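Nitrophorin Cim l NP (Cimex lectularius, PDB 2IMQ) carries nitric oxide on its heme and delivers the gas to the victim during feeding, causing vasodilation. Local coordinates at residues H10-S16 and T269-L275; L100-I106 and I118-I124; S134-D138 and W168-N173. All coordinates share one frame; numbering follows the deposited sequence.

Interaction 1: H10-S16 and T269-L275. With HEM (protoporphyrin IX containing Fe), chain B.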
loop_
_atom_site.group_PDB
_atom_site.type_symbol
_atom_site.label_atom_id
_atom_site.label_comp_id
_atom_site.label_asym_id
_atom_site.label_seq_id
_atom_site.Cartn_x
_atom_site.Cartn_y
_atom_site.Cartn_z
ATOM N N HIS A 10 -9.368 -5.369 -1.606
ATOM C CA HIS A 10 -9.175 -4.006 -1.070
ATOM C C HIS A 10 -7.783 -3.914 -0.508
ATOM O O HIS A 10 -7.336 -4.819 0.195
ATOM C CB HIS A 10 -10.179 -3.700 0.058
ATOM C CG HIS A 10 -11.593 -3.519 -0.408
ATOM N ND1 HIS A 10 -12.579 -2.976 0.399
ATOM C CD2 HIS A 10 -12.181 -3.806 -1.596
ATOM C CE1 HIS A 10 -13.714 -2.954 -0.281
ATOM N NE2 HIS A 10 -13.508 -3.466 -1.484
ATOM N N THR A 11 -7.112 -2.830 -0.820
ATOM C CA THR A 11 -5.841 -2.511 -0.200
ATOM C C THR A 11 -5.905 -1.160 0.445
ATOM O O THR A 11 -6.559 -0.243 -0.071
ATOM C CB THR A 11 -4.688 -2.529 -1.249
ATOM O OG1 THR A 11 -4.856 -1.492 -2.222
ATOM C CG2 THR A 11 -4.637 -3.860 -1.983
ATOM N N VAL A 12 -5.219 -1.013 1.561
ATOM C CA VAL A 12 -5.031 0.285 2.144
ATOM C C VAL A 12 -3.624 0.450 2.605
ATOM O O VAL A 12 -3.059 -0.473 3.201
ATOM C CB VAL A 12 -6.081 0.565 3.277
ATOM C CG1 VAL A 12 -5.914 -0.373 4.462
ATOM C CG2 VAL A 12 -6.033 1.990 3.743
ATOM N N SER A 13 -3.056 1.613 2.352
ATOM C CA SER A 13 -1.809 1.889 2.969
ATOM C C SER A 13 -1.800 3.280 3.582
ATOM O O SER A 13 -2.553 4.207 3.151
ATOM C CB SER A 13 -0.670 1.719 2.026
ATOM O OG SER A 13 -0.518 2.808 1.147
ATOM N N TRP A 14 -0.934 3.429 4.566
ATOM C CA TRP A 14 -0.853 4.674 5.303
ATOM C C TRP A 14 0.534 4.836 5.841
ATOM O O TRP A 14 1.040 4.000 6.589
ATOM C CB TRP A 14 -1.836 4.608 6.441
ATOM C CG TRP A 14 -2.126 5.874 7.134
ATOM C CD1 TRP A 14 -1.688 7.137 6.844
ATOM C CD2 TRP A 14 -3.073 6.003 8.173
ATOM N NE1 TRP A 14 -2.259 8.030 7.727
ATOM C CE2 TRP A 14 -3.114 7.348 8.552
ATOM C CE3 TRP A 14 -3.885 5.091 8.851
ATOM C CZ2 TRP A 14 -3.950 7.794 9.558
ATOM C CZ3 TRP A 14 -4.682 5.542 9.844
ATOM C CH2 TRP A 14 -4.728 6.865 10.174
ATOM N N ASN A 15 1.157 5.938 5.494
ATOM C CA ASN A 15 2.381 6.365 6.165
ATOM C C ASN A 15 1.918 7.055 7.435
ATOM O O ASN A 15 1.595 8.267 7.481
ATOM C CB ASN A 15 3.209 7.272 5.254
ATOM C CG ASN A 15 4.557 7.549 5.837
ATOM O OD1 ASN A 15 4.687 7.453 7.035
ATOM N ND2 ASN A 15 5.572 7.863 5.016
ATOM N N SER A 16 1.813 6.232 8.453
ATOM C CA SER A 16 1.191 6.619 9.713
ATOM C C SER A 16 2.203 7.102 10.753
ATOM O O SER A 16 1.822 7.717 11.771
ATOM C CB SER A 16 0.395 5.409 10.229
ATOM O OG SER A 16 1.227 4.294 10.269
ATOM N N THR A 269 -2.900 12.420 10.921
ATOM C CA THR A 269 -1.501 12.654 10.653
ATOM C C THR A 269 -1.271 13.470 9.370
ATOM O O THR A 269 -2.189 13.936 8.763
ATOM C CB THR A 269 -0.742 11.331 10.659
ATOM O OG1 THR A 269 0.634 11.560 10.935
ATOM C CG2 THR A 269 -0.737 10.625 9.314
ATOM N N GLU A 270 -0.018 13.646 9.053
ATOM C CA GLU A 270 0.400 14.447 7.931
ATOM C C GLU A 270 0.105 13.816 6.544
ATOM O O GLU A 270 0.112 14.521 5.542
ATOM C CB GLU A 270 1.905 14.615 7.987
ATOM C CG GLU A 270 2.572 15.239 9.177
ATOM C CD GLU A 270 4.074 15.249 8.878
ATOM O OE1 GLU A 270 4.612 14.249 8.307
ATOM O OE2 GLU A 270 4.695 16.270 9.154
ATOM N N HIS A 271 -0.047 12.496 6.506
ATOM C CA HIS A 271 -0.450 11.773 5.302
ATOM C C HIS A 271 -1.850 11.248 5.493
ATOM O O HIS A 271 -2.247 10.837 6.603
ATOM C CB HIS A 271 0.398 10.533 5.107
ATOM C CG HIS A 271 1.847 10.759 4.963
ATOM N ND1 HIS A 271 2.503 10.637 3.746
ATOM C CD2 HIS A 271 2.800 10.947 5.900
ATOM C CE1 HIS A 271 3.796 10.794 3.952
ATOM N NE2 HIS A 271 4.005 10.977 5.246
ATOM N N ARG A 272 -2.588 11.103 4.426
ATOM C CA ARG A 272 -3.901 10.489 4.448
ATOM C C ARG A 272 -3.799 9.086 3.876
ATOM O O ARG A 272 -3.127 8.861 2.868
ATOM C CB ARG A 272 -4.887 11.306 3.620
ATOM C CG ARG A 272 -4.992 12.777 4.052
ATOM C CD ARG A 272 -5.606 12.900 5.422
ATOM N NE ARG A 272 -4.886 13.733 6.401
ATOM C CZ ARG A 272 -5.161 14.987 6.708
ATOM N NH1 ARG A 272 -6.117 15.667 6.066
ATOM N NH2 ARG A 272 -4.480 15.579 7.678
ATOM N N PRO A 273 -4.535 8.139 4.456
ATOM C CA PRO A 273 -4.547 6.762 3.935
ATOM C C PRO A 273 -5.131 6.695 2.557
ATOM O O PRO A 273 -5.995 7.521 2.194
ATOM C CB PRO A 273 -5.393 5.973 4.941
ATOM C CG PRO A 273 -5.928 6.922 5.877
ATOM C CD PRO A 273 -5.409 8.264 5.630
ATOM N N VAL A 274 -4.709 5.695 1.787
ATOM C CA VAL A 274 -5.167 5.492 0.459
ATOM C C VAL A 274 -5.748 4.112 0.307
ATOM O O VAL A 274 -5.075 3.119 0.598
ATOM C CB VAL A 274 -4.039 5.773 -0.555
ATOM C CG1 VAL A 274 -4.443 5.392 -1.951
ATOM C CG2 VAL A 274 -3.681 7.233 -0.592
ATOM N N LEU A 275 -7.001 4.049 -0.152
ATOM C CA LEU A 275 -7.754 2.845 -0.297
ATOM C C LEU A 275 -8.013 2.533 -1.767
ATOM O O LEU A 275 -8.544 3.394 -2.501
ATOM C CB LEU A 275 -9.102 3.046 0.417
ATOM C CG LEU A 275 -10.139 1.956 0.278
ATOM C CD1 LEU A 275 -9.646 0.601 0.866
ATOM C CD2 LEU A 275 -11.386 2.376 0.943
HETATM C CHA HEM B . -0.376 -5.615 14.261
HETATM C CHB HEM B . -2.350 -2.056 11.626
HETATM C CHC HEM B . 0.173 1.186 14.135
HETATM C CHD HEM B . 2.387 -2.278 16.550
HETATM C C1A HEM B . -1.159 -4.963 13.352
HETATM C C2A HEM B . -2.112 -5.562 12.448
HETATM C C3A HEM B . -2.623 -4.551 11.701
HETATM C C4A HEM B . -2.039 -3.314 12.133
HETATM C CMA HEM B . -3.692 -4.690 10.631
HETATM C CAA HEM B . -2.498 -7.055 12.336
HETATM C CBA HEM B . -3.772 -7.165 13.217
HETATM C CGA HEM B . -4.266 -8.601 13.303
HETATM O O1A HEM B . -3.697 -9.373 14.073
HETATM O O2A HEM B . -5.277 -8.958 12.649
HETATM C C1B HEM B . -1.846 -0.884 12.096
HETATM C C2B HEM B . -2.212 0.426 11.615
HETATM C C3B HEM B . -1.529 1.334 12.302
HETATM C C4B HEM B . -0.713 0.625 13.254
HETATM C CMB HEM B . -3.215 0.508 10.520
HETATM C CAB HEM B . -1.535 2.849 12.169
HETATM C CBB HEM B . -2.561 3.491 11.595
HETATM C C1C HEM B . 0.982 0.585 15.056
HETATM C C2C HEM B . 1.937 1.221 15.928
HETATM C C3C HEM B . 2.495 0.245 16.638
HETATM C C4C HEM B . 2.027 -1.014 16.148
HETATM C CMC HEM B . 2.112 2.726 16.158
HETATM C CAC HEM B . 3.543 0.407 17.730
HETATM C CBC HEM B . 4.725 0.973 17.496
HETATM C C1D HEM B . 1.876 -3.479 16.110
HETATM C C2D HEM B . 2.373 -4.765 16.536
HETATM C C3D HEM B . 1.510 -5.783 15.864
HETATM C C4D HEM B . 0.575 -5.045 15.056
HETATM C CMD HEM B . 3.515 -5.034 17.517
HETATM C CAD HEM B . 1.696 -7.301 16.030
HETATM C CBD HEM B . 1.277 -7.619 17.457
HETATM C CGD HEM B . 1.090 -9.094 17.631
HETATM O O1D HEM B . 0.745 -9.496 18.789
HETATM O O2D HEM B . 1.289 -9.830 16.620
HETATM N NA HEM B . -1.137 -3.586 13.161
HETATM N NB HEM B . -0.909 -0.732 13.081
HETATM N NC HEM B . 1.088 -0.766 15.194
HETATM N ND HEM B . 0.831 -3.694 15.220
HETATM FE FE HEM B . -0.126 -2.185 14.274
HETATM O O HOH W 1 -4.120 0.977 -1.281
#
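Trp14 lies flat against Pro273, whose CG sits 3.8 Å above the centre of the indole in Trp14, while Pro273 CD makes a CH-pi contact over the five-membered ring. Ser16 CB meets the opposite face nearer the rim, and Trp14 CZ3 comes within 3.4 Å of the heme vinyl carbon CBB, making the indole part of the heme pocket. With CG anti to the backbone N (chi1 -167°), the ring reaches past the strand edge, and Trp14 NE1 donates to His271 O at 3.0 Å. That bond is bent, and the donor sits well above the carbonyl plane. Thr269 CG2 slides past Trp14 NE1 at 3.4 Å. Next to it, Asn15 CB stands 3.6 Å over the centre of the His271 ring; amide and imidazole planes are only 15° apart and stack. Further along this tightly packed part, antiparallel strands pair Ser13 with Val274 through two backbone hydrogen bonds, and a water donates to Val274 O and joins Thr11 OG1. Before Val274 the ladder gives way to loop, and at this end Thr269 and Asn15 are partly exposed. Within that loop Arg272 NH2 holds Thr269 O, and its NH1 bonds to Thr230 O. Asn15 ND2 is hydrogen-bonded to Asp171 and His271 ND1 to Thr242; these polar partners outside the contact probably fix the rotation of both stacked groups.

Interaction 2: L100-I106 and I118-I124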
loop_
_atom_site.group_PDB
_atom_site.type_symbol
_atom_site.label_atom_id
_atom_site.label_comp_id
_atom_site.label_asym_id
_atom_site.label_seq_id
_atom_site.Cartn_x
_atom_site.Cartn_y
_atom_site.Cartn_z
ATOM N N LEU A 100 -2.429 -23.619 -0.550
ATOM C CA LEU A 100 -2.287 -22.167 -0.269
ATOM C C LEU A 100 -0.852 -21.677 -0.412
ATOM O O LEU A 100 -0.593 -20.578 -0.894
ATOM C CB LEU A 100 -2.764 -21.910 1.143
ATOM C CG LEU A 100 -2.835 -20.448 1.591
ATOM C CD1 LEU A 100 -3.810 -19.720 0.801
ATOM C CD2 LEU A 100 -3.214 -20.390 3.032
ATOM N N LYS A 101 0.114 -22.461 0.010
ATOM C CA LYS A 101 1.525 -22.098 -0.105
ATOM C C LYS A 101 1.759 -20.645 0.377
ATOM O O LYS A 101 2.368 -19.793 -0.318
ATOM C CB LYS A 101 2.005 -22.335 -1.547
ATOM C CG LYS A 101 1.966 -23.815 -1.969
ATOM C CD LYS A 101 2.735 -24.693 -1.029
ATOM C CE LYS A 101 2.508 -26.185 -1.342
ATOM N NZ LYS A 101 2.423 -26.960 -0.058
ATOM N N ASN A 102 1.317 -20.390 1.589
ATOM C CA ASN A 102 1.442 -19.038 2.204
ATOM C C ASN A 102 2.904 -18.748 2.554
ATOM O O ASN A 102 3.521 -19.471 3.386
ATOM C CB ASN A 102 0.549 -19.030 3.441
ATOM C CG ASN A 102 0.429 -17.667 4.094
ATOM O OD1 ASN A 102 0.725 -16.637 3.500
ATOM N ND2 ASN A 102 -0.009 -17.659 5.338
ATOM N N GLU A 103 3.488 -17.694 1.968
ATOM C CA GLU A 103 4.902 -17.409 2.157
ATOM C C GLU A 103 5.106 -15.916 2.242
ATOM O O GLU A 103 4.475 -15.172 1.497
ATOM C CB GLU A 103 5.701 -17.950 0.981
ATOM C CG GLU A 103 5.747 -19.471 0.868
ATOM C CD GLU A 103 6.278 -20.144 2.121
ATOM O OE1 GLU A 103 5.792 -21.253 2.476
ATOM O OE2 GLU A 103 7.196 -19.590 2.738
ATOM N N THR A 104 6.005 -15.508 3.117
ATOM C CA THR A 104 6.401 -14.092 3.238
ATOM C C THR A 104 7.905 -13.985 3.260
ATOM O O THR A 104 8.593 -14.840 3.854
ATOM C CB THR A 104 5.851 -13.512 4.531
ATOM O OG1 THR A 104 4.431 -13.373 4.419
ATOM C CG2 THR A 104 6.333 -12.085 4.767
ATOM N N ILE A 105 8.451 -13.003 2.557
ATOM C CA ILE A 105 9.831 -12.643 2.689
ATOM C C ILE A 105 9.948 -11.203 3.174
ATOM O O ILE A 105 9.067 -10.364 2.953
ATOM C CB ILE A 105 10.622 -12.792 1.331
ATOM C CG1 ILE A 105 10.136 -11.788 0.292
ATOM C CG2 ILE A 105 10.616 -14.280 0.835
ATOM C CD1 ILE A 105 11.211 -11.342 -0.645
ATOM N N ILE A 106 11.021 -10.948 3.877
ATOM C CA ILE A 106 11.402 -9.617 4.243
ATOM C C ILE A 106 12.741 -9.366 3.575
ATOM O O ILE A 106 13.658 -10.220 3.633
ATOM C CB ILE A 106 11.545 -9.507 5.773
ATOM C CG1 ILE A 106 10.210 -9.722 6.468
ATOM C CG2 ILE A 106 12.016 -8.163 6.147
ATOM C CD1 ILE A 106 10.269 -9.743 7.973
ATOM N N ILE A 118 8.543 -5.985 2.261
ATOM C CA ILE A 118 7.880 -7.267 2.662
ATOM C C ILE A 118 7.074 -7.736 1.499
ATOM O O ILE A 118 6.355 -6.934 0.871
ATOM C CB ILE A 118 6.960 -7.046 3.841
ATOM C CG1 ILE A 118 7.686 -6.387 5.035
ATOM C CG2 ILE A 118 6.303 -8.401 4.324
ATOM C CD1 ILE A 118 6.797 -5.877 6.081
ATOM N N VAL A 119 7.127 -9.046 1.209
ATOM C CA VAL A 119 6.225 -9.606 0.239
ATOM C C VAL A 119 5.505 -10.804 0.859
ATOM O O VAL A 119 6.161 -11.707 1.317
ATOM C CB VAL A 119 6.930 -10.125 -1.038
ATOM C CG1 VAL A 119 5.928 -10.449 -2.065
ATOM C CG2 VAL A 119 7.891 -9.161 -1.565
ATOM N N THR A 120 4.197 -10.795 0.819
ATOM C CA THR A 120 3.375 -11.942 1.268
ATOM C C THR A 120 2.624 -12.447 0.082
ATOM O O THR A 120 1.945 -11.700 -0.625
ATOM C CB THR A 120 2.428 -11.468 2.387
ATOM O OG1 THR A 120 3.187 -11.157 3.551
ATOM C CG2 THR A 120 1.412 -12.539 2.784
ATOM N N SER A 121 2.698 -13.778 -0.133
ATOM C CA SER A 121 2.100 -14.408 -1.280
ATOM C C SER A 121 1.313 -15.658 -0.855
ATOM O O SER A 121 1.625 -16.291 0.117
ATOM C CB SER A 121 3.173 -14.856 -2.295
ATOM O OG SER A 121 3.951 -13.752 -2.748
ATOM N N PHE A 122 0.343 -15.997 -1.645
ATOM C CA PHE A 122 -0.553 -17.172 -1.363
ATOM C C PHE A 122 -1.353 -17.505 -2.580
ATOM O O PHE A 122 -1.534 -16.696 -3.502
ATOM C CB PHE A 122 -1.491 -16.853 -0.179
ATOM C CG PHE A 122 -2.505 -15.774 -0.477
ATOM C CD1 PHE A 122 -3.748 -16.115 -0.940
ATOM C CD2 PHE A 122 -2.211 -14.404 -0.268
ATOM C CE1 PHE A 122 -4.674 -15.176 -1.241
ATOM C CE2 PHE A 122 -3.155 -13.434 -0.579
ATOM C CZ PHE A 122 -4.376 -13.812 -1.065
ATOM N N THR A 123 -1.839 -18.748 -2.608
ATOM C CA THR A 123 -2.551 -19.207 -3.760
ATOM C C THR A 123 -3.951 -19.619 -3.377
ATOM O O THR A 123 -4.148 -20.343 -2.407
ATOM C CB THR A 123 -1.799 -20.440 -4.317
ATOM O OG1 THR A 123 -0.547 -20.019 -4.887
ATOM C CG2 THR A 123 -2.573 -21.083 -5.433
ATOM N N ILE A 124 -4.925 -19.157 -4.152
ATOM C CA ILE A 124 -6.308 -19.608 -4.041
ATOM C C ILE A 124 -6.820 -19.890 -5.430
ATOM O O ILE A 124 -6.546 -19.156 -6.372
ATOM C CB ILE A 124 -7.256 -18.629 -3.240
ATOM C CG1 ILE A 124 -7.214 -17.206 -3.782
ATOM C CG2 ILE A 124 -6.849 -18.636 -1.804
ATOM C CD1 ILE A 124 -8.259 -16.285 -3.135
HETATM O O HOH W 2 6.032 -13.866 -0.721
#
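Thr104 and Thr120 face each other across a non-hydrogen-bonded pair, their side chains set obliquely and their hydroxyls linked by a hydrogen bond of 2.7 Å between Thr104 OG1 and Thr120 OG1. Both hydroxyls stand anti to the carbonyl carbon (chi1 -71° in Thr104, -69° in Thr120), which swings them into the gap between the strands. Thr104 CG2, anti to the backbone N, lies alongside, 3.7 Å from Ile118 CG2. On the reverse face Ile105 and Val119 lie side by side and point the same way, Ile105 CG1 touching Val119 CB at 3.8 Å. These are strands 103-108 and 116-124 of a beta hairpin at the edge of one sheet of the sandwich; the threonine face packs on strands 73-80 and 84-91 of the other sheet. Two hydrogen-bonded pairs, Glu103 with Ser121 and Ile105 with Val119, supply four backbone bonds of the ladder, and a water on the Ile105 side donates to Glu103 O and Val119 O while accepting from Ser121 OG, which also bonds to Ser130. Before the strand proper, Leu100 crosses Phe122 at a slant: Leu100 CD1 rests 3.8 Å from Phe122 CB and 4.1 Å from Ile124 CG2. The register slips by one residue at Lys101, yet Leu100 O still accepts from Thr123 N at 2.8 Å.

Interaction 3: S134-D138 and W168-N173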
loop_
_atom_site.group_PDB
_atom_site.type_symbol
_atom_site.label_atom_id
_atom_site.label_comp_id
_atom_site.label_asym_id
_atom_site.label_seq_id
_atom_site.Cartn_x
_atom_site.Cartn_y
_atom_site.Cartn_z
ATOM N N SER A 134 6.955 -1.473 0.802
ATOM C CA SER A 134 8.344 -1.109 0.822
ATOM C C SER A 134 8.506 0.246 1.451
ATOM O O SER A 134 7.552 1.028 1.576
ATOM C CB SER A 134 8.904 -1.151 -0.575
ATOM O OG SER A 134 8.214 -0.217 -1.420
ATOM N N ARG A 135 9.742 0.536 1.805
ATOM C CA ARG A 135 10.061 1.779 2.535
ATOM C C ARG A 135 11.499 2.133 2.233
ATOM O O ARG A 135 12.393 1.284 2.354
ATOM C CB ARG A 135 9.889 1.565 4.043
ATOM C CG ARG A 135 10.127 2.726 4.941
ATOM C CD ARG A 135 11.531 3.114 5.174
ATOM N NE ARG A 135 11.591 3.912 6.384
ATOM C CZ ARG A 135 12.689 4.478 6.821
ATOM N NH1 ARG A 135 13.812 4.259 6.175
ATOM N NH2 ARG A 135 12.667 5.222 7.920
ATOM N N MET A 136 11.730 3.351 1.797
ATOM C CA MET A 136 13.085 3.829 1.528
ATOM C C MET A 136 13.197 5.247 2.076
ATOM O O MET A 136 12.236 6.025 2.052
ATOM C CB MET A 136 13.364 3.844 0.061
ATOM C CG MET A 136 14.797 4.072 -0.319
ATOM S SD MET A 136 15.869 2.804 0.307
ATOM C CE MET A 136 15.352 1.392 -0.675
ATOM N N SER A 137 14.410 5.602 2.513
ATOM C CA SER A 137 14.742 6.962 2.970
ATOM C C SER A 137 15.309 7.791 1.831
ATOM O O SER A 137 15.931 7.238 0.947
ATOM C CB SER A 137 15.786 6.883 4.116
ATOM O OG SER A 137 17.022 6.414 3.672
ATOM N N ASP A 138 15.170 9.088 1.869
ATOM C CA ASP A 138 15.773 9.944 0.892
ATOM C C ASP A 138 17.263 9.794 0.838
ATOM O O ASP A 138 17.846 9.964 -0.201
ATOM C CB ASP A 138 15.459 11.395 1.256
ATOM C CG ASP A 138 14.165 11.861 0.705
ATOM O OD1 ASP A 138 13.473 11.096 0.043
ATOM O OD2 ASP A 138 13.802 13.040 0.781
ATOM N N TRP A 168 1.350 -3.668 -4.986
ATOM C CA TRP A 168 2.435 -3.066 -4.261
ATOM C C TRP A 168 1.821 -1.809 -3.676
ATOM O O TRP A 168 1.335 -0.929 -4.393
ATOM C CB TRP A 168 3.561 -2.693 -5.218
ATOM C CG TRP A 168 4.883 -2.350 -4.596
ATOM C CD1 TRP A 168 5.137 -1.600 -3.516
ATOM C CD2 TRP A 168 6.131 -2.827 -5.040
ATOM N NE1 TRP A 168 6.486 -1.541 -3.260
ATOM C CE2 TRP A 168 7.121 -2.296 -4.201
ATOM C CE3 TRP A 168 6.535 -3.641 -6.121
ATOM C CZ2 TRP A 168 8.442 -2.572 -4.374
ATOM C CZ3 TRP A 168 7.876 -3.900 -6.275
ATOM C CH2 TRP A 168 8.793 -3.376 -5.409
ATOM N N ILE A 169 1.841 -1.742 -2.360
ATOM C CA ILE A 169 1.119 -0.706 -1.591
ATOM C C ILE A 169 2.012 -0.118 -0.523
ATOM O O ILE A 169 2.731 -0.838 0.163
ATOM C CB ILE A 169 -0.169 -1.267 -0.956
ATOM C CG1 ILE A 169 0.103 -2.502 -0.091
ATOM C CG2 ILE A 169 -1.177 -1.565 -2.064
ATOM C CD1 ILE A 169 -1.186 -2.948 0.674
ATOM N N GLY A 170 1.965 1.199 -0.403
ATOM C CA GLY A 170 2.742 1.895 0.593
ATOM C C GLY A 170 3.209 3.207 0.016
ATOM O O GLY A 170 2.861 3.605 -1.102
ATOM N N ASP A 171 4.008 3.873 0.821
ATOM C CA ASP A 171 4.650 5.107 0.421
ATOM C C ASP A 171 5.926 4.717 -0.317
ATOM O O ASP A 171 6.880 4.190 0.303
ATOM C CB ASP A 171 4.928 5.998 1.612
ATOM C CG ASP A 171 5.665 7.262 1.272
ATOM O OD1 ASP A 171 6.033 7.435 0.077
ATOM O OD2 ASP A 171 5.851 8.072 2.209
ATOM N N LEU A 172 5.933 4.905 -1.626
ATOM C CA LEU A 172 7.031 4.520 -2.496
ATOM C C LEU A 172 8.239 5.468 -2.475
ATOM O O LEU A 172 9.195 5.244 -3.178
ATOM C CB LEU A 172 6.544 4.390 -3.916
ATOM C CG LEU A 172 5.318 3.483 -4.175
ATOM C CD1 LEU A 172 4.930 3.521 -5.631
ATOM C CD2 LEU A 172 5.520 2.061 -3.728
ATOM N N ASN A 173 8.122 6.525 -1.705
ATOM C CA ASN A 173 9.104 7.598 -1.665
ATOM C C ASN A 173 9.196 8.329 -2.969
ATOM O O ASN A 173 10.194 8.894 -3.327
ATOM C CB ASN A 173 10.494 7.178 -1.136
ATOM C CG ASN A 173 11.171 8.318 -0.483
ATOM O OD1 ASN A 173 10.503 9.150 0.145
ATOM N ND2 ASN A 173 12.487 8.379 -0.619
HETATM O O HOH W 3 5.503 2.275 2.801
HETATM O O HOH W 4 9.262 4.822 1.397
#
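The backbones of Ser134-Asp138 and Trp168-Asn173 stay apart, the nearest CA atoms being 6.3 Å (Met136 to Asn173) and 6.4 Å (Ser134 to Gly170) from each other, and waters rather than direct backbone bonds bridge them. One water accepts from Asp171 N and lies 2.7 Å from Ser134 O; a second accepts from Met136 N and lies 2.7 Å from Asp171 O. The chain turns a corner at Gly170, with a phi of 144° that suits glycine. At the sheet end, Trp168 meets Ser134 edge-on: Trp168 NE1 donates to Ser134 OG at 2.9 Å, nearly straight and with the oxygen in the ring plane. Ser134 OG, held between its own N and carbonyl carbon (chi1 61°), bonds also to Ala149 O, so two partners grip this buried hydroxyl. At the other end, Asn173 ND2 reaches Asp138 OD1 at 3.0 Å, meeting it nearly along the C-O axis; the carboxylate and amide planes are 39° apart, and Asp138 is exposed. Between them Asp171 OD1 accepts from Asn173 N at 2.9 Å in an Asx turn and forms a salt bridge with Arg175, with OD2 left to Asn15. Trp168 to Asn173 (Trp-Ile-Gly-Asp-Leu-Asn) matches the WxGDxN part of the signature of the inositol polyphosphate 5-phosphatases, which in those relatives turns from the end of a strand into the active site.

How the interactions relate
Interactions 1 and 3 are buried near the centre of the chain, one in each sheet of the sandwich, and they touch: Asn15 ND2 is hydrogen-bonded to Asp171 OD2 at 2.8 Å, while Thr11 packs on Ile169. Interaction 2 sits at the sheet edge, partly buried, its centre about 16 Å from the centre of the chain. It shares a sheet with interaction 3, strands 116-124 and 127-135 being neighbours, although the two contacts do not touch. The chemistry follows place: a ladder with threonine and aliphatic pairs at the edge, CH-pi contact on Trp14 beside the heme and an amide-imidazole stack in interaction 1, and waters with buried polar side chains where strands give way to loops in interaction 3.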